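Beta-lactamase (Klebsiella pneumoniae, PDB 6M5H) probably hydrolyses the beta-lactam ring of antibiotics to give a substituted beta-amino acid, as a class C serine beta-lactamase that confers antibiotic resistance. Local coordinates at residues N9-K14 and K44-N49; N64-V69 and H192-V197. The protein carries 1 engineered substitution. All coordinates share one frame; numbering follows the deposited sequence.

Contact 1. Residues N9-K14 and K44-N49; sequences NIDESK and KNYIYN
The phenol rings of Tyr46 and Tyr48 reach from strand 44-50 to the first turn of helix 11-30. At the edge of the Tyr46 ring, close to its plane, lies Glu12, whose CB is 3.7 Å from Tyr46 CD2. Asp11 lies oblique to the ring, its CB 3.1 Å from Tyr46 OH and its carboxylate turned nearly perpendicular to the ring (86°). Ile15, farther along helix 11-30, also touches both tyrosines. Tyr48 uses its hydroxyl differently: OH donates to Glu12 O over 2.8 Å, lying in the carbonyl plane on a lone pair, with a C=O...O angle of 122°. Tyrosine suits both positions, since its flat ring spans the distance from strand to helix and its hydroxyl reaches the helix backbone or a water. With CG between backbone N and carbonyl carbon (chi1 74°), Glu12 sends its carboxylate away from the strand and leaves CB to the ring. A water bridges Asp11 and Tyr46, donating to Asp11 OD2 at 2.5 Å and lying 2.8 Å from Tyr46 OH. Lys44 NZ stands 4.1 Å from Asp11 OD2, too far for a salt bridge, yet its positive charge probably helps stabilise the carboxylate in its ionised form.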
loop_
_atom_site.group_PDB
_atom_site.type_symbol
_atom_site.label_atom_id
_atom_site.label_comp_id
_atom_site.label_asym_id
_atom_site.label_seq_id
_atom_site.Cartn_x
_atom_site.Cartn_y
_atom_site.Cartn_z
ATOM N N ASN A 9 -0.207 -25.847 22.556
ATOM C CA ASN A 9 0.761 -26.412 21.617
ATOM C C ASN A 9 0.286 -26.419 20.171
ATOM O O ASN A 9 0.920 -27.069 19.341
ATOM C CB ASN A 9 1.270 -27.797 22.035
ATOM C CG ASN A 9 1.638 -27.838 23.487
ATOM O OD1 ASN A 9 1.051 -28.601 24.258
ATOM N ND2 ASN A 9 2.559 -26.974 23.881
ATOM N N ILE A 10 -0.798 -25.718 19.853
ATOM C CA ILE A 10 -1.335 -25.658 18.499
ATOM C C ILE A 10 -1.065 -24.265 17.943
ATOM O O ILE A 10 -1.352 -23.248 18.604
ATOM C CB ILE A 10 -2.839 -25.964 18.511
ATOM C CG1 ILE A 10 -3.061 -27.413 18.955
ATOM C CG2 ILE A 10 -3.491 -25.715 17.152
ATOM C CD1 ILE A 10 -2.300 -28.430 18.113
ATOM N N ASP A 11 -0.529 -24.223 16.712
ATOM C CA ASP A 11 -0.103 -22.968 16.090
ATOM C C ASP A 11 -1.141 -21.864 16.244
ATOM O O ASP A 11 -0.828 -20.753 16.684
ATOM C CB ASP A 11 0.084 -23.186 14.590
ATOM C CG ASP A 11 1.179 -24.188 14.256
ATOM O OD1 ASP A 11 2.194 -24.287 14.992
ATOM O OD2 ASP A 11 1.013 -24.857 13.209
ATOM N N GLU A 12 -2.377 -22.130 15.811
ATOM C CA GLU A 12 -3.326 -21.021 15.737
ATOM C C GLU A 12 -3.660 -20.468 17.121
ATOM O O GLU A 12 -3.961 -19.276 17.243
ATOM C CB GLU A 12 -4.561 -21.418 14.945
ATOM C CG GLU A 12 -5.519 -22.333 15.650
ATOM C CD GLU A 12 -6.879 -22.309 14.966
ATOM O OE1 GLU A 12 -6.934 -22.499 13.729
ATOM O OE2 GLU A 12 -7.894 -22.057 15.651
ATOM N N SER A 13 -3.605 -21.305 18.171
ATOM C CA SER A 13 -3.878 -20.827 19.534
ATOM C C SER A 13 -2.720 -20.033 20.127
ATOM O O SER A 13 -2.927 -19.010 20.808
ATOM C CB SER A 13 -4.206 -22.008 20.450
ATOM O OG SER A 13 -5.417 -22.630 20.044
ATOM N N LYS A 14 -1.489 -20.480 19.895
ATOM C CA LYS A 14 -0.333 -19.725 20.348
ATOM C C LYS A 14 -0.315 -18.331 19.725
ATOM O O LYS A 14 -0.104 -17.332 20.416
ATOM C CB LYS A 14 0.937 -20.489 19.957
ATOM C CG LYS A 14 1.105 -21.790 20.748
ATOM C CD LYS A 14 1.928 -22.832 19.996
ATOM C CE LYS A 14 3.320 -22.309 19.712
ATOM N NZ LYS A 14 4.196 -23.303 19.016
ATOM N N LYS A 44 1.977 -21.099 6.635
ATOM C CA LYS A 44 0.629 -21.262 7.147
ATOM C C LYS A 44 0.041 -19.903 7.495
ATOM O O LYS A 44 0.765 -18.974 7.883
ATOM C CB LYS A 44 0.633 -22.205 8.339
ATOM C CG LYS A 44 1.208 -23.606 7.995
ATOM C CD LYS A 44 1.048 -24.615 9.114
ATOM C CE LYS A 44 1.529 -25.989 8.680
ATOM N NZ LYS A 44 1.284 -27.019 9.739
ATOM N N ASN A 45 -1.270 -19.822 7.392
ATOM C CA ASN A 45 -1.997 -18.561 7.450
ATOM C C ASN A 45 -3.007 -18.574 8.580
ATOM O O ASN A 45 -3.624 -19.618 8.865
ATOM C CB ASN A 45 -2.674 -18.271 6.122
ATOM C CG ASN A 45 -1.676 -18.119 5.022
ATOM O OD1 ASN A 45 -0.563 -17.634 5.241
ATOM N ND2 ASN A 45 -2.043 -18.534 3.820
ATOM N N TYR A 46 -3.164 -17.426 9.244
ATOM C CA TYR A 46 -3.983 -17.283 10.435
ATOM C C TYR A 46 -4.745 -15.974 10.322
ATOM O O TYR A 46 -4.129 -14.928 10.069
ATOM C CB TYR A 46 -3.091 -17.283 11.680
ATOM C CG TYR A 46 -2.175 -18.474 11.729
ATOM C CD1 TYR A 46 -0.909 -18.451 11.130
ATOM C CD2 TYR A 46 -2.600 -19.656 12.331
ATOM C CE1 TYR A 46 -0.080 -19.580 11.140
ATOM C CE2 TYR A 46 -1.783 -20.791 12.354
ATOM C CZ TYR A 46 -0.537 -20.737 11.777
ATOM O OH TYR A 46 0.229 -21.887 11.782
ATOM N N ILE A 47 -6.066 -16.019 10.447
ATOM C CA ILE A 47 -6.904 -14.832 10.316
ATOM C C ILE A 47 -7.704 -14.669 11.591
ATOM O O ILE A 47 -8.425 -15.596 11.983
ATOM C CB ILE A 47 -7.901 -14.930 9.137
ATOM C CG1 ILE A 47 -7.286 -15.412 7.812
ATOM C CG2 ILE A 47 -8.703 -13.624 9.024
ATOM C CD1 ILE A 47 -6.257 -14.520 7.242
ATOM N N TYR A 48 -7.625 -13.514 12.216
ATOM C CA TYR A 48 -8.338 -13.226 13.456
ATOM C C TYR A 48 -9.213 -11.998 13.249
ATOM O O TYR A 48 -8.722 -10.932 12.841
ATOM C CB TYR A 48 -7.329 -12.995 14.588
ATOM C CG TYR A 48 -6.395 -14.174 14.740
ATOM C CD1 TYR A 48 -6.846 -15.375 15.263
ATOM C CD2 TYR A 48 -5.097 -14.112 14.314
ATOM C CE1 TYR A 48 -5.993 -16.474 15.378
ATOM C CE2 TYR A 48 -4.240 -15.201 14.434
ATOM C CZ TYR A 48 -4.706 -16.369 14.954
ATOM O OH TYR A 48 -3.839 -17.462 15.076
ATOM N N ASN A 49 -10.507 -12.156 13.520
ATOM C CA ASN A 49 -11.475 -11.096 13.345
ATOM C C ASN A 49 -11.988 -10.627 14.688
ATOM O O ASN A 49 -12.216 -11.452 15.588
ATOM C CB ASN A 49 -12.622 -11.581 12.477
ATOM C CG ASN A 49 -12.138 -12.006 11.111
ATOM O OD1 ASN A 49 -11.291 -11.344 10.509
ATOM N ND2 ASN A 49 -12.640 -13.129 10.623
HETATM O O HOH W 1 -1.086 -24.394 11.972
#

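Contact 2. Residues N64-V69 and H192-V197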
loop_
_atom_site.group_PDB
_atom_site.type_symbol
_atom_site.label_atom_id
_atom_site.label_comp_id
_atom_site.label_asym_id
_atom_site.label_seq_id
_atom_site.Cartn_x
_atom_site.Cartn_y
_atom_site.Cartn_z
ATOM N N ASN A 64 -15.077 -12.195 5.239
ATOM C CA ASN A 64 -15.389 -11.458 4.019
ATOM C C ASN A 64 -15.386 -9.955 4.182
ATOM O O ASN A 64 -15.640 -9.261 3.204
ATOM C CB ASN A 64 -16.741 -11.900 3.454
ATOM C CG ASN A 64 -16.721 -13.321 3.017
ATOM O OD1 ASN A 64 -15.730 -13.793 2.476
ATOM N ND2 ASN A 64 -17.829 -14.019 3.225
ATOM N N THR A 65 -15.132 -9.432 5.383
ATOM C CA THR A 65 -15.234 -7.986 5.580
ATOM C C THR A 65 -14.201 -7.225 4.760
ATOM O O THR A 65 -13.010 -7.538 4.806
ATOM C CB THR A 65 -15.086 -7.629 7.059
ATOM O OG1 THR A 65 -16.096 -8.325 7.801
ATOM C CG2 THR A 65 -15.220 -6.128 7.292
ATOM N N LEU A 66 -14.670 -6.228 4.033
ATOM C CA LEU A 66 -13.838 -5.341 3.237
ATOM C C LEU A 66 -13.541 -4.086 4.036
ATOM O O LEU A 66 -14.451 -3.443 4.591
ATOM C CB LEU A 66 -14.566 -4.951 1.949
ATOM C CG LEU A 66 -14.889 -6.111 0.999
ATOM C CD1 LEU A 66 -15.945 -5.728 -0.022
ATOM C CD2 LEU A 66 -13.662 -6.629 0.325
ATOM N N PHE A 67 -12.260 -3.709 4.048
ATOM C CA PHE A 67 -11.811 -2.481 4.674
ATOM C C PHE A 67 -11.157 -1.606 3.608
ATOM O O PHE A 67 -10.520 -2.110 2.672
ATOM C CB PHE A 67 -10.711 -2.780 5.728
ATOM C CG PHE A 67 -11.191 -3.572 6.917
ATOM C CD1 PHE A 67 -11.292 -4.957 6.875
ATOM C CD2 PHE A 67 -11.468 -2.909 8.106
ATOM C CE1 PHE A 67 -11.696 -5.676 8.004
ATOM C CE2 PHE A 67 -11.872 -3.622 9.234
ATOM C CZ PHE A 67 -11.978 -5.003 9.185
ATOM N N GLU A 68 -11.270 -0.292 3.773
ATOM C CA GLU A 68 -10.446 0.623 3.002
ATOM C C GLU A 68 -9.019 0.561 3.515
ATOM O O GLU A 68 -8.790 0.483 4.725
ATOM C CB GLU A 68 -10.977 2.044 3.147
ATOM C CG GLU A 68 -12.382 2.212 2.606
ATOM C CD GLU A 68 -13.031 3.538 2.929
ATOM O OE1 GLU A 68 -12.394 4.438 3.489
ATOM O OE2 GLU A 68 -14.245 3.650 2.611
ATOM N N VAL A 69 -8.053 0.625 2.594
ATOM C CA VAL A 69 -6.662 0.510 2.985
ATOM C C VAL A 69 -5.814 1.698 2.563
ATOM O O VAL A 69 -4.594 1.682 2.770
ATOM C CB VAL A 69 -6.052 -0.829 2.537
ATOM C CG1 VAL A 69 -6.805 -1.996 3.180
ATOM C CG2 VAL A 69 -6.042 -0.962 0.999
ATOM N N HIS A 192 -11.452 -10.816 -3.730
ATOM C CA HIS A 192 -12.223 -9.978 -2.828
ATOM C C HIS A 192 -11.510 -8.661 -2.616
ATOM O O HIS A 192 -11.492 -8.114 -1.512
ATOM C CB HIS A 192 -12.430 -10.652 -1.474
ATOM C CG HIS A 192 -13.266 -11.889 -1.519
ATOM N ND1 HIS A 192 -14.464 -11.981 -0.846
ATOM C CD2 HIS A 192 -13.057 -13.088 -2.114
ATOM C CE1 HIS A 192 -14.971 -13.185 -1.048
ATOM N NE2 HIS A 192 -14.134 -13.878 -1.799
ATOM N N SER A 193 -10.935 -8.128 -3.691
ATOM C CA SER A 193 -10.241 -6.846 -3.658
ATOM C C SER A 193 -10.774 -5.999 -4.799
ATOM O O SER A 193 -10.910 -6.510 -5.922
ATOM C CB SER A 193 -8.749 -7.087 -3.861
ATOM O OG SER A 193 -8.195 -7.867 -2.817
ATOM N N TYR A 194 -11.077 -4.735 -4.523
ATOM C CA TYR A 194 -11.802 -3.930 -5.480
ATOM C C TYR A 194 -11.354 -2.485 -5.401
ATOM O O TYR A 194 -11.013 -1.988 -4.326
ATOM C CB TYR A 194 -13.294 -3.910 -5.141
ATOM C CG TYR A 194 -13.880 -5.273 -4.936
ATOM C CD1 TYR A 194 -14.265 -6.036 -6.023
ATOM C CD2 TYR A 194 -14.054 -5.808 -3.664
ATOM C CE1 TYR A 194 -14.806 -7.303 -5.857
ATOM C CE2 TYR A 194 -14.609 -7.092 -3.492
ATOM C CZ TYR A 194 -14.977 -7.815 -4.588
ATOM O OH TYR A 194 -15.520 -9.078 -4.380
ATOM N N LEU A 195 -11.464 -1.793 -6.532
ATOM C CA LEU A 195 -11.519 -0.342 -6.535
ATOM C C LEU A 195 -12.936 0.175 -6.405
ATOM O O LEU A 195 -13.160 1.222 -5.787
ATOM C CB LEU A 195 -10.918 0.201 -7.834
ATOM C CG LEU A 195 -9.419 -0.049 -8.014
ATOM C CD1 LEU A 195 -8.969 0.269 -9.431
ATOM C CD2 LEU A 195 -8.628 0.737 -6.992
ATOM N N LYS A 196 -13.916 -0.564 -6.937
ATOM C CA LYS A 196 -15.330 -0.266 -6.729
ATOM C C LYS A 196 -16.019 -1.525 -6.228
ATOM O O LYS A 196 -16.012 -2.552 -6.908
ATOM C CB LYS A 196 -16.003 0.218 -8.003
ATOM C CG LYS A 196 -17.438 0.607 -7.725
ATOM C CD LYS A 196 -18.063 1.506 -8.781
ATOM C CE LYS A 196 -19.534 1.763 -8.439
ATOM N NZ LYS A 196 -20.196 2.686 -9.407
ATOM N N VAL A 197 -16.555 -1.444 -5.025
ATOM C CA VAL A 197 -17.168 -2.615 -4.395
ATOM C C VAL A 197 -18.468 -2.972 -5.109
ATOM O O VAL A 197 -19.334 -2.088 -5.276
ATOM C CB VAL A 197 -17.407 -2.357 -2.911
ATOM C CG1 VAL A 197 -18.113 -3.532 -2.314
ATOM C CG2 VAL A 197 -16.065 -2.142 -2.187
HETATM O O HOH W 2 -15.486 -9.916 0.504
#
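Leu66 and His192 bury the most surface here, and they meet through a methyl and a carbonyl: Leu66 CD2 lies 3.2 Å from His192 O. The branched end of Leu66 divides its work. CD2 also sits in the plane of the Tyr194 ring, at its edge, and the leucine crosses the tyrosine at about a right angle. CD1 lies 4.0 Å from Tyr194 CE2 and meets Val197 tip to tip, 3.8 Å from its CG1. Because that CG1 stands anti to the backbone N (chi1 176°), the valine presents a methyl to the leucine. A forked aliphatic side chain suits this place, since its two methyls can serve three neighbours at once. His192 supplies the polar half. Its imidazole and the amide of Asn64 are almost parallel, 9° apart, with Asn64 OD1 3.7 Å from His192 CE1 and no hydrogen bond between the segments. Histidine suits the place because ND1 holds a water at the ring edge, in its plane, at 2.7 Å; that water donates to the backbone Asn64 O at 2.8 Å. Beside the contact, Asp236 accepts a hydrogen bond from His192 N and pairs with Ser193 OG, which helps hold the backbone that carries the imidazole. The contact is made mostly by residues flanking strands 67-68 and 193-194, which do not pair with each other: they are the outer members, with 231-232 between them, of a small three-stranded antiparallel sheet, distinct from the large sheet, in this class C beta-lactamase.

In the fold
Neither contact belongs to the deep core. Contact 1 is partly buried and peripheral, its centre about 24 Å from the centre of the chain, whereas contact 2 is a surface contact whose centre lies only about 13 Å from that point. They share no helix or strand: contact 1 packs the N-terminal helix 11-30 against outermost strand 44-50 of the large antiparallel sheet, while contact 2 joins residues at and around the two outer strands of the small sheet. The chemistry follows. In contact 1 one tyrosine hydroxyl bonds a helix carbonyl and the other reaches a carboxylate through water; in contact 2 one leucine packs on apolar neighbours beside a polar pair, itself water-bridged. Their centres lie 23 Å apart.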